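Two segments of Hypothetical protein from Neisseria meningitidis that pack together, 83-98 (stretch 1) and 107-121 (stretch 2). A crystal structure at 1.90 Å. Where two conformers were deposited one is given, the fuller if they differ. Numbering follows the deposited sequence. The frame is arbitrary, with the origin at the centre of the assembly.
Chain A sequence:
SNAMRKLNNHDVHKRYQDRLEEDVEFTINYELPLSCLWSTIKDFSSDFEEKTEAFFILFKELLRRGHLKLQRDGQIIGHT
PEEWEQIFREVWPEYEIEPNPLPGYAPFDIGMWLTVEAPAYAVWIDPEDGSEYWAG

Stretch 1 (83-98) EWEQIFREVWPEYEIE
Stretch 2 107-121: PFDIGMWLTVEAPAY

How do the two backbones run past each other? Stretch 1 opens inside a helix already under way at Glu 83, then becomes an irregular loop, in which Trp 92, Pro 93, Tyr 95, Ile 97 and Glu 98 have extended phi/psi while Glu 94 (-75/-22) and Glu 96 (-67/-34) do not; stretch 2 coils into a helix from Ile 110 to Val 116. The helix axes stay 13.1 Å apart, their directions 121° from each other, so side chains must fill the gap. The backbones join at a single bridge, Ile 97 with Asp 109 (CA to CA 4.2 Å), and run antiparallel there, Glu 96 facing Ile 110 and Glu 98 facing Phe 108: Glu 98 N donates to Phe 108 O at 2.6 Å, and Ile 110 N to Glu 96 O at 2.9 Å.

What starts the second helix beside that bridge? Asp 109, with phi/psi -134/176 and chi1 p (65°), turns its carboxylate along its own chain, and OD1 caps Met 112 N at 2.9 Å. The end of this side chain therefore leads away from stretch 1. Next to it, Ile 110 points toward stretch 1; chi1 t and chi2 p place its CD1 over the face of the six-membered ring of Trp 92, 3.8 Å from the centroid.

How do the tryptophans share the space? Trp 92 has its CA-to-CB bond directed away, yet chi1 t (-166°) and chi2 -102° bring its ring back, CE3 lying 3.8 Å from Trp 113 CZ3. The six-membered rings meet obliquely, planes at 71°. Trp 113, chi1 t and chi2 87°, offers a face to Pro 93, whose CG sits 3.8 Å from the centroid of the five-membered ring, a CH-pi contact.

Why does Phe 88 reach so far? Its CA-to-CB bond points sideways, but chi1 m (-85°) and chi2 68° carry the ring inward. Pro 119 CG covers one face, 3.8 Å from the ring centroid, while Leu 114 CD2 approaches the edge, 4.1 Å from Phe 88 CE2. Ile 87, chi1 m and chi2 t, adds CG2 at 3.6 Å from Pro 119 CB.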

ATOM      1  N   GLU A  83     -12.619   4.486  18.596  1.00 34.93           N
ATOM      2  CA  GLU A  83     -13.762   3.727  18.088  1.00 34.82           C
ATOM      3  C   GLU A  83     -13.410   2.931  16.843  1.00 33.55           C
ATOM      4  O   GLU A  83     -13.817   1.771  16.708  1.00 33.20           O
ATOM      5  CB  GLU A  83     -14.959   4.640  17.801  1.00 34.08           C
ATOM      6  CG  GLU A  83     -15.673   5.094  19.075  1.00 36.53           C
ATOM      7  CD  GLU A  83     -16.649   6.223  18.832  1.00 37.13           C
ATOM      8  OE1 GLU A  83     -16.741   6.733  17.699  1.00 37.38           O
ATOM      9  OE2 GLU A  83     -17.338   6.594  19.796  1.00 40.71           O
ATOM     10  N   TRP A  84     -12.657   3.547  15.931  1.00 33.86           N
ATOM     11  CA  TRP A  84     -12.287   2.882  14.695  1.00 33.27           C
ATOM     12  C   TRP A  84     -11.289   1.754  14.985  1.00 34.04           C
ATOM     13  O   TRP A  84     -11.362   0.687  14.401  1.00 33.21           O
ATOM     14  CB  TRP A  84     -11.671   3.861  13.716  1.00 32.50           C
ATOM     15  CG  TRP A  84     -12.593   4.602  12.774  1.00 30.35           C
ATOM     16  CD1 TRP A  84     -12.574   5.942  12.520  1.00 31.97           C
ATOM     17  CD2 TRP A  84     -13.590   4.037  11.902  1.00 30.03           C
ATOM     18  NE1 TRP A  84     -13.525   6.268  11.552  1.00 32.06           N
ATOM     19  CE2 TRP A  84     -14.147   5.109  11.148  1.00 30.42           C
ATOM     20  CE3 TRP A  84     -14.061   2.727  11.675  1.00 29.04           C
ATOM     21  CZ2 TRP A  84     -15.171   4.913  10.186  1.00 32.04           C
ATOM     22  CZ3 TRP A  84     -15.069   2.527  10.690  1.00 30.98           C
ATOM     23  CH2 TRP A  84     -15.609   3.622   9.969  1.00 29.93           C
ATOM     24  N   GLU A  85     -10.363   1.986  15.903  1.00 34.46           N
ATOM     25  CA  GLU A  85      -9.480   0.884  16.294  1.00 35.48           C
ATOM     26  C   GLU A  85     -10.300  -0.334  16.756  1.00 34.91           C
ATOM     27  O   GLU A  85     -10.000  -1.456  16.357  1.00 34.80           O
ATOM     28  CB  GLU A  85      -8.459   1.314  17.360  1.00 35.26           C
ATOM     29  CG  GLU A  85      -7.557   0.128  17.838  1.00 35.30           C
ATOM     30  CD  GLU A  85      -6.631   0.525  18.949  1.00 37.84           C
ATOM     31  OE1 GLU A  85      -6.945   1.535  19.630  1.00 39.81           O
ATOM     32  OE2 GLU A  85      -5.608  -0.180  19.157  1.00 40.27           O
ATOM     33  N   GLN A  86     -11.342  -0.124  17.563  1.00 34.62           N
ATOM     34  CA  GLN A  86     -12.087  -1.237  18.165  1.00 34.41           C
ATOM     35  C   GLN A  86     -12.850  -2.000  17.096  1.00 34.24           C
ATOM     36  O   GLN A  86     -12.929  -3.240  17.130  1.00 33.25           O
ATOM     37  CB  GLN A  86     -13.063  -0.745  19.267  1.00 36.04           C
ATOM     38  CG  GLN A  86     -13.573  -1.847  20.185  1.00 41.73           C
ATOM     39  CD  GLN A  86     -12.410  -2.675  20.779  1.00 49.48           C
ATOM     40  OE1 GLN A  86     -11.617  -2.156  21.546  1.00 51.69           O
ATOM     41  NE2 GLN A  86     -12.275  -3.934  20.355  1.00 52.73           N
ATOM     42  N   ILE A  87     -13.392  -1.246  16.144  1.00 31.60           N
ATOM     43  CA  ILE A  87     -14.157  -1.797  15.030  1.00 33.05           C
ATOM     44  C   ILE A  87     -13.248  -2.745  14.218  1.00 33.47           C
ATOM     45  O   ILE A  87     -13.610  -3.905  13.950  1.00 33.58           O
ATOM     46  CB  ILE A  87     -14.750  -0.605  14.190  1.00 32.21           C
ATOM     47  CG1 ILE A  87     -15.924   0.008  14.983  1.00 33.26           C
ATOM     48  CG2 ILE A  87     -15.162  -1.027  12.702  1.00 33.31           C
ATOM     49  CD1 ILE A  87     -16.478   1.345  14.403  1.00 34.02           C
ATOM     50  N   PHE A  88     -12.052  -2.265  13.903  1.00 32.14           N
ATOM     51  CA  PHE A  88     -11.061  -3.075  13.192  1.00 33.89           C
ATOM     52  C   PHE A  88     -10.488  -4.243  14.007  1.00 34.48           C
ATOM     53  O   PHE A  88     -10.423  -5.354  13.492  1.00 34.11           O
ATOM     54  CB  PHE A  88      -9.929  -2.178  12.690  1.00 32.49           C
ATOM     55  CG  PHE A  88     -10.216  -1.520  11.354  1.00 34.02           C
ATOM     56  CD1 PHE A  88     -11.215  -0.530  11.224  1.00 34.74           C
ATOM     57  CD2 PHE A  88      -9.475  -1.886  10.218  1.00 33.00           C
ATOM     58  CE1 PHE A  88     -11.486   0.071   9.972  1.00 32.69           C
ATOM     59  CE2 PHE A  88      -9.737  -1.279   8.956  1.00 34.51           C
ATOM     60  CZ  PHE A  88     -10.728  -0.298   8.839  1.00 32.54           C
ATOM     61  N   ARG A  89     -10.099  -3.998  15.258  1.00 34.59           N
ATOM     62  CA  ARG A  89      -9.637  -5.088  16.144  1.00 36.63           C
ATOM     63  C   ARG A  89     -10.638  -6.244  16.274  1.00 37.44           C
ATOM     64  O   ARG A  89     -10.237  -7.423  16.290  1.00 37.19           O
ATOM     65  CB  ARG A  89      -9.214  -4.564  17.531  1.00 37.32           C
ATOM     66  CG  ARG A  89      -7.791  -3.983  17.496  1.00 39.06           C
ATOM     67  CD  ARG A  89      -7.278  -3.731  18.871  1.00 45.09           C
ATOM     68  NE  ARG A  89      -6.102  -2.879  18.888  1.00 44.03           N
ATOM     69  CZ  ARG A  89      -4.844  -3.309  18.824  1.00 43.87           C
ATOM     70  NH1 ARG A  89      -4.570  -4.607  18.722  1.00 39.03           N
ATOM     71  NH2 ARG A  89      -3.854  -2.419  18.850  1.00 40.16           N
ATOM     72  N   GLU A  90     -11.927  -5.919  16.320  1.00 36.37           N
ATOM     73  CA  GLU A  90     -12.934  -6.936  16.516  1.00 38.51           C
ATOM     74  C   GLU A  90     -12.969  -7.977  15.411  1.00 37.44           C
ATOM     75  O   GLU A  90     -13.398  -9.096  15.658  1.00 38.62           O
ATOM     76  CB  GLU A  90     -14.331  -6.313  16.745  1.00 39.22           C
ATOM     77  CG  GLU A  90     -14.414  -5.703  18.140  1.00 46.10           C
ATOM     78  CD  GLU A  90     -15.827  -5.488  18.648  1.00 53.50           C
ATOM     79  OE1 GLU A  90     -16.783  -6.046  18.060  1.00 59.73           O
ATOM     80  OE2 GLU A  90     -15.980  -4.761  19.655  1.00 56.01           O
ATOM     81  N   VAL A  91     -12.485  -7.622  14.215  1.00 35.73           N
ATOM     82  CA  VAL A  91     -12.578  -8.485  13.037  1.00 34.61           C
ATOM     83  C   VAL A  91     -11.176  -8.755  12.445  1.00 34.03           C
ATOM     84  O   VAL A  91     -11.031  -9.370  11.392  1.00 32.75           O
ATOM     85  CB  VAL A  91     -13.514  -7.838  11.939  1.00 34.31           C
ATOM     86  CG1 VAL A  91     -14.965  -7.861  12.383  1.00 36.20           C
ATOM     87  CG2 VAL A  91     -13.088  -6.396  11.624  1.00 35.15           C
ATOM     88  N   TRP A  92     -10.144  -8.296  13.152  1.00 33.29           N
ATOM     89  CA  TRP A  92      -8.774  -8.415  12.672  1.00 32.64           C
ATOM     90  C   TRP A  92      -8.427  -9.902  12.506  1.00 32.60           C
ATOM     91  O   TRP A  92      -8.677 -10.715  13.404  1.00 32.34           O
ATOM     92  CB  TRP A  92      -7.817  -7.766  13.678  1.00 33.90           C
ATOM     93  CG  TRP A  92      -6.449  -7.533  13.142  1.00 31.89           C
ATOM     94  CD1 TRP A  92      -5.323  -8.277  13.388  1.00 33.19           C
ATOM     95  CD2 TRP A  92      -6.063  -6.459  12.283  1.00 33.65           C
ATOM     96  NE1 TRP A  92      -4.241  -7.708  12.711  1.00 33.82           N
ATOM     97  CE2 TRP A  92      -4.674  -6.584  12.046  1.00 32.98           C
ATOM     98  CE3 TRP A  92      -6.766  -5.395  11.679  1.00 34.28           C
ATOM     99  CZ2 TRP A  92      -3.972  -5.705  11.196  1.00 32.54           C
ATOM    100  CZ3 TRP A  92      -6.041  -4.479  10.857  1.00 34.91           C
ATOM    101  CH2 TRP A  92      -4.664  -4.641  10.648  1.00 33.70           C
ATOM    102  N   PRO A  93      -7.827 -10.271  11.355  1.00 33.20           N
ATOM    103  CA  PRO A  93      -7.413 -11.674  11.171  1.00 32.84           C
ATOM    104  C   PRO A  93      -6.533 -12.219  12.295  1.00 32.82           C
ATOM    105  O   PRO A  93      -5.713 -11.475  12.875  1.00 32.08           O
ATOM    106  CB  PRO A  93      -6.564 -11.598   9.892  1.00 33.76           C
ATOM    107  CG  PRO A  93      -7.265 -10.483   9.091  1.00 34.23           C
ATOM    108  CD  PRO A  93      -7.434  -9.444  10.191  1.00 31.57           C
ATOM    109  N   GLU A  94      -6.651 -13.529  12.519  1.00 31.65           N
ATOM    110  CA  GLU A  94      -5.870 -14.229  13.514  1.00 33.94           C
ATOM    111  C   GLU A  94      -4.418 -14.460  13.121  1.00 33.25           C
ATOM    112  O   GLU A  94      -3.595 -14.661  13.984  1.00 32.70           O
ATOM    113  CB  GLU A  94      -6.538 -15.552  13.855  1.00 33.93           C
ATOM    114  CG  GLU A  94      -7.853 -15.400  14.650  1.00 37.07           C
ATOM    115  CD  GLU A  94      -8.424 -16.756  15.086  1.00 36.92           C
ATOM    116  OE1 GLU A  94      -8.416 -17.694  14.281  1.00 44.30           O
ATOM    117  OE2 GLU A  94      -8.833 -16.903  16.248  1.00 42.33           O
ATOM    118  N   TYR A  95      -4.120 -14.427  11.824  1.00 33.84           N
ATOM    119  CA  TYR A  95      -2.777 -14.751  11.308  1.00 34.23           C
ATOM    120  C   TYR A  95      -2.537 -13.783  10.188  1.00 35.54           C
ATOM    121  O   TYR A  95      -3.484 -13.303   9.566  1.00 34.72           O
ATOM    122  CB  TYR A  95      -2.703 -16.200  10.761  1.00 33.55           C
ATOM    123  CG  TYR A  95      -2.959 -17.248  11.821  1.00 33.52           C
ATOM    124  CD1 TYR A  95      -1.911 -17.710  12.650  1.00 33.05           C
ATOM    125  CD2 TYR A  95      -4.238 -17.750  12.029  1.00 30.25           C
ATOM    126  CE1 TYR A  95      -2.146 -18.608  13.621  1.00 30.80           C
ATOM    127  CE2 TYR A  95      -4.483 -18.668  13.011  1.00 32.11           C
ATOM    128  CZ  TYR A  95      -3.427 -19.093  13.800  1.00 30.14           C
ATOM    129  OH  TYR A  95      -3.646 -20.006  14.777  1.00 34.55           O
ATOM    130  N   GLU A  96      -1.263 -13.475   9.937  1.00 35.77           N
ATOM    131  CA  GLU A  96      -0.897 -12.522   8.892  1.00 36.41           C
ATOM    132  C   GLU A  96      -1.270 -13.148   7.550  1.00 36.25           C
ATOM    133  O   GLU A  96      -1.709 -12.456   6.616  1.00 35.76           O
ATOM    134  CB  GLU A  96       0.608 -12.233   8.953  1.00 35.08           C
ATOM    135  CG  GLU A  96       1.052 -11.109   8.049  1.00 40.04           C
ATOM    136  CD  GLU A  96       2.559 -10.784   8.226  1.00 42.48           C
ATOM    137  OE1 GLU A  96       3.169 -11.225   9.230  1.00 53.23           O
ATOM    138  OE2 GLU A  96       3.106 -10.069   7.372  1.00 52.64           O
ATOM    139  N   ILE A  97      -1.148 -14.472   7.474  1.00 35.07           N
ATOM    140  CA  ILE A  97      -1.517 -15.207   6.272  1.00 37.61           C
ATOM    141  C   ILE A  97      -2.518 -16.321   6.595  1.00 37.65           C
ATOM    142  O   ILE A  97      -2.233 -17.198   7.386  1.00 36.28           O
ATOM    143  CB  ILE A  97      -0.244 -15.788   5.599  1.00 37.52           C
ATOM    144  CG1 ILE A  97       0.719 -14.649   5.233  1.00 38.01           C
ATOM    145  CG2 ILE A  97      -0.619 -16.682   4.395  1.00 38.62           C
ATOM    146  CD1 ILE A  97       2.011 -15.099   4.583  1.00 40.85           C
ATOM    147  N   GLU A  98      -3.672 -16.328   5.948  1.00 39.74           N
ATOM    148  CA  GLU A  98      -4.672 -17.352   6.255  1.00 41.07           C
ATOM    149  C   GLU A  98      -4.073 -18.768   6.160  1.00 41.57           C
ATOM    150  O   GLU A  98      -3.430 -19.086   5.159  1.00 40.99           O
ATOM    151  CB  GLU A  98      -5.883 -17.206   5.338  1.00 42.19           C
ATOM    152  CG  GLU A  98      -7.067 -17.962   5.859  1.00 43.58           C
ATOM    153  CD  GLU A  98      -8.336 -17.520   5.189  1.00 47.06           C
ATOM    154  OE1 GLU A  98      -8.541 -17.927   4.022  1.00 43.56           O
ATOM    155  OE2 GLU A  98      -9.106 -16.768   5.846  1.00 49.97           O
ATOM    156  N   PRO A 107      -3.906 -18.036  -0.642  1.00 49.62           N
ATOM    157  CA  PRO A 107      -2.754 -17.289  -0.148  1.00 48.70           C
ATOM    158  C   PRO A 107      -3.206 -15.977   0.479  1.00 47.56           C
ATOM    159  O   PRO A 107      -2.539 -14.950   0.306  1.00 49.25           O
ATOM    160  CB  PRO A 107      -1.994 -16.959  -1.434  1.00 49.45           C
ATOM    161  CG  PRO A 107      -3.181 -16.740  -2.508  1.00 49.31           C
ATOM    162  CD  PRO A 107      -4.383 -17.529  -1.950  1.00 49.39           C
ATOM    163  N   PHE A 108      -4.316 -16.010   1.212  1.00 46.01           N
ATOM    164  CA  PHE A 108      -4.960 -14.792   1.684  1.00 42.53           C
ATOM    165  C   PHE A 108      -4.150 -14.197   2.825  1.00 42.55           C
ATOM    166  O   PHE A 108      -3.705 -14.921   3.734  1.00 43.79           O
ATOM    167  CB  PHE A 108      -6.389 -15.103   2.102  1.00 41.67           C
ATOM    168  CG  PHE A 108      -7.289 -13.905   2.152  1.00 38.83           C
ATOM    169  CD1 PHE A 108      -7.922 -13.444   0.986  1.00 41.24           C
ATOM    170  CD2 PHE A 108      -7.561 -13.286   3.344  1.00 39.99           C
ATOM    171  CE1 PHE A 108      -8.774 -12.342   1.016  1.00 40.07           C
ATOM    172  CE2 PHE A 108      -8.408 -12.183   3.390  1.00 39.86           C
ATOM    173  CZ  PHE A 108      -9.024 -11.718   2.213  1.00 38.06           C
ATOM    174  N   ASP A 109      -3.909 -12.898   2.765  1.00 39.94           N
ATOM    175  CA  ASP A 109      -3.104 -12.246   3.761  1.00 37.90           C
ATOM    176  C   ASP A 109      -3.720 -10.948   4.256  1.00 36.55           C
ATOM    177  O   ASP A 109      -4.739 -10.526   3.734  1.00 36.47           O
ATOM    178  CB  ASP A 109      -1.656 -12.079   3.273  1.00 39.69           C
ATOM    179  CG  ASP A 109      -1.522 -11.159   2.074  1.00 39.39           C
ATOM    180  OD1 ASP A 109      -2.403 -10.313   1.805  1.00 38.35           O
ATOM    181  OD2 ASP A 109      -0.485 -11.291   1.391  1.00 45.33           O
ATOM    182  N   ILE A 110      -3.095 -10.318   5.241  0.50 35.84           N
ATOM    183  CA  ILE A 110      -3.647  -9.105   5.841  0.50 34.94           C
ATOM    184  C   ILE A 110      -3.765  -7.938   4.845  0.50 34.31           C
ATOM    185  O   ILE A 110      -4.697  -7.148   4.933  0.50 33.37           O
ATOM    186  CB  ILE A 110      -2.817  -8.680   7.074  0.50 35.34           C
ATOM    187  CG1 ILE A 110      -3.426  -7.453   7.750  0.50 34.22           C
ATOM    188  CG2 ILE A 110      -1.360  -8.506   6.713  0.50 35.48           C
ATOM    189  CD1 ILE A 110      -4.657  -7.825   8.487  0.50 35.03           C
ATOM    190  N   GLY A 111      -2.791  -7.816   3.941  1.00 33.97           N
ATOM    191  CA  GLY A 111      -2.886  -6.855   2.832  1.00 34.56           C
ATOM    192  C   GLY A 111      -4.174  -7.029   2.021  1.00 34.16           C
ATOM    193  O   GLY A 111      -4.888  -6.054   1.721  1.00 34.47           O
HETATM  194  N   MSE A 112      -4.464  -8.271   1.636  1.00 33.28           N
HETATM  195  CA  MSE A 112      -5.672  -8.559   0.852  1.00 34.86           C
HETATM  196  C   MSE A 112      -6.947  -8.264   1.629  1.00 34.29           C
HETATM  197  O   MSE A 112      -7.895  -7.695   1.083  1.00 33.74           O
HETATM  198  CB  MSE A 112      -5.683 -10.014   0.422  1.00 35.21           C
HETATM  199  CG  MSE A 112      -4.594 -10.289  -0.581  1.00 38.48           C
HETATM  200 SE   MSE A 112      -4.478 -12.176  -1.085  0.80 44.23          SE
HETATM  201  CE  MSE A 112      -2.604 -12.210  -1.595  1.00 38.03           C
ATOM    202  N   TRP A 113      -6.966  -8.661   2.907  1.00 32.96           N
ATOM    203  CA  TRP A 113      -8.096  -8.354   3.809  1.00 32.84           C
ATOM    204  C   TRP A 113      -8.384  -6.834   3.880  1.00 33.42           C
ATOM    205  O   TRP A 113      -9.552  -6.368   3.788  1.00 34.68           O
ATOM    206  CB  TRP A 113      -7.799  -8.963   5.198  1.00 32.81           C
ATOM    207  CG  TRP A 113      -8.924  -8.830   6.203  1.00 31.90           C
ATOM    208  CD1 TRP A 113      -9.961  -9.676   6.382  1.00 34.51           C
ATOM    209  CD2 TRP A 113      -9.098  -7.765   7.156  1.00 35.40           C
ATOM    210  NE1 TRP A 113     -10.798  -9.201   7.379  1.00 33.43           N
ATOM    211  CE2 TRP A 113     -10.281  -8.029   7.869  1.00 35.43           C
ATOM    212  CE3 TRP A 113      -8.346  -6.623   7.489  1.00 34.71           C
ATOM    213  CZ2 TRP A 113     -10.729  -7.207   8.926  1.00 33.29           C
ATOM    214  CZ3 TRP A 113      -8.810  -5.780   8.484  1.00 36.04           C
ATOM    215  CH2 TRP A 113      -9.996  -6.092   9.212  1.00 36.07           C
ATOM    216  N   LEU A 114      -7.319  -6.061   4.017  1.00 32.54           N
ATOM    217  CA  LEU A 114      -7.414  -4.597   4.046  1.00 33.67           C
ATOM    218  C   LEU A 114      -7.861  -4.009   2.698  1.00 34.79           C
ATOM    219  O   LEU A 114      -8.377  -2.907   2.652  1.00 36.11           O
ATOM    220  CB  LEU A 114      -6.103  -3.996   4.523  1.00 34.13           C
ATOM    221  CG  LEU A 114      -5.794  -4.091   6.045  1.00 35.76           C
ATOM    222  CD1 LEU A 114      -4.351  -3.630   6.297  1.00 36.18           C
ATOM    223  CD2 LEU A 114      -6.822  -3.246   6.878  1.00 36.64           C
ATOM    224  N   THR A 115      -7.726  -4.788   1.631  1.00 34.92           N
ATOM    225  CA  THR A 115      -8.221  -4.395   0.290  1.00 35.69           C
ATOM    226  C   THR A 115      -9.675  -4.720   0.059  1.00 36.23           C
ATOM    227  O   THR A 115     -10.376  -3.930  -0.565  1.00 36.45           O
ATOM    228  CB  THR A 115      -7.400  -5.036  -0.794  1.00 35.11           C
ATOM    229  OG1 THR A 115      -6.043  -4.736  -0.555  1.00 35.90           O
ATOM    230  CG2 THR A 115      -7.798  -4.550  -2.229  1.00 35.46           C
ATOM    231  N   VAL A 116     -10.147  -5.885   0.509  1.00 35.71           N
ATOM    232  CA  VAL A 116     -11.462  -6.309   0.077  1.00 36.49           C
ATOM    233  C   VAL A 116     -12.430  -6.646   1.212  1.00 36.57           C
ATOM    234  O   VAL A 116     -13.620  -6.817   0.952  1.00 37.56           O
ATOM    235  CB  VAL A 116     -11.415  -7.486  -0.983  1.00 36.73           C
ATOM    236  CG1 VAL A 116     -10.701  -7.067  -2.278  1.00 36.28           C
ATOM    237  CG2 VAL A 116     -10.782  -8.782  -0.380  1.00 37.10           C
ATOM    238  N   GLU A 117     -11.974  -6.719   2.458  1.00 35.33           N
ATOM    239  CA  GLU A 117     -12.943  -7.045   3.510  1.00 36.88           C
ATOM    240  C   GLU A 117     -12.820  -6.170   4.752  1.00 36.58           C
ATOM    241  O   GLU A 117     -13.398  -6.492   5.756  1.00 37.14           O
ATOM    242  CB  GLU A 117     -12.893  -8.535   3.936  1.00 36.87           C
ATOM    243  CG  GLU A 117     -12.098  -9.436   3.106  1.00 36.95           C
ATOM    244  CD  GLU A 117     -12.376 -10.900   3.380  1.00 37.37           C
ATOM    245  OE1 GLU A 117     -12.460 -11.301   4.558  1.00 39.40           O
ATOM    246  OE2 GLU A 117     -12.503 -11.648   2.393  1.00 40.07           O
ATOM    247  N   ALA A 118     -12.082  -5.068   4.670  1.00 36.82           N
ATOM    248  CA  ALA A 118     -11.972  -4.096   5.777  1.00 36.60           C
ATOM    249  C   ALA A 118     -13.340  -3.511   6.150  1.00 36.54           C
ATOM    250  O   ALA A 118     -14.230  -3.406   5.276  1.00 35.47           O
ATOM    251  CB  ALA A 118     -10.989  -2.958   5.381  1.00 36.24           C
ATOM    252  N   PRO A 119     -13.551  -3.191   7.442  1.00 35.85           N
ATOM    253  CA  PRO A 119     -14.768  -2.444   7.866  1.00 36.23           C
ATOM    254  C   PRO A 119     -15.024  -1.139   7.087  1.00 36.47           C
ATOM    255  O   PRO A 119     -16.202  -0.773   6.804  1.00 35.57           O
ATOM    256  CB  PRO A 119     -14.473  -2.111   9.349  1.00 37.18           C
ATOM    257  CG  PRO A 119     -13.510  -3.118   9.789  1.00 35.84           C
ATOM    258  CD  PRO A 119     -12.719  -3.598   8.599  1.00 35.59           C
ATOM    259  N   ALA A 120     -13.930  -0.469   6.716  1.00 35.71           N
ATOM    260  CA  ALA A 120     -13.976   0.779   5.991  1.00 34.80           C
ATOM    261  C   ALA A 120     -12.648   1.049   5.264  1.00 34.51           C
ATOM    262  O   ALA A 120     -11.646   0.303   5.445  1.00 33.85           O
ATOM    263  CB  ALA A 120     -14.335   1.914   6.933  1.00 35.02           C
ATOM    264  N   TYR A 121     -12.640   2.108   4.447  1.00 34.24           N
ATOM    265  CA  TYR A 121     -11.561   2.355   3.452  1.00 34.68           C
ATOM    266  C   TYR A 121     -11.093   3.792   3.499  1.00 34.50           C
ATOM    267  O   TYR A 121     -11.838   4.709   3.874  1.00 33.09           O
ATOM    268  CB  TYR A 121     -12.012   1.984   2.017  1.00 34.11           C
ATOM    269  CG  TYR A 121     -12.297   0.514   1.906  1.00 36.83           C
ATOM    270  CD1 TYR A 121     -11.255  -0.426   1.678  1.00 36.72           C
ATOM    271  CD2 TYR A 121     -13.600   0.033   2.093  1.00 38.33           C
ATOM    272  CE1 TYR A 121     -11.533  -1.806   1.633  1.00 39.08           C
ATOM    273  CE2 TYR A 121     -13.878  -1.309   2.045  1.00 38.18           C
ATOM    274  CZ  TYR A 121     -12.851  -2.232   1.809  1.00 37.54           C
ATOM    275  OH  TYR A 121     -13.187  -3.583   1.739  1.00 38.26           O
TER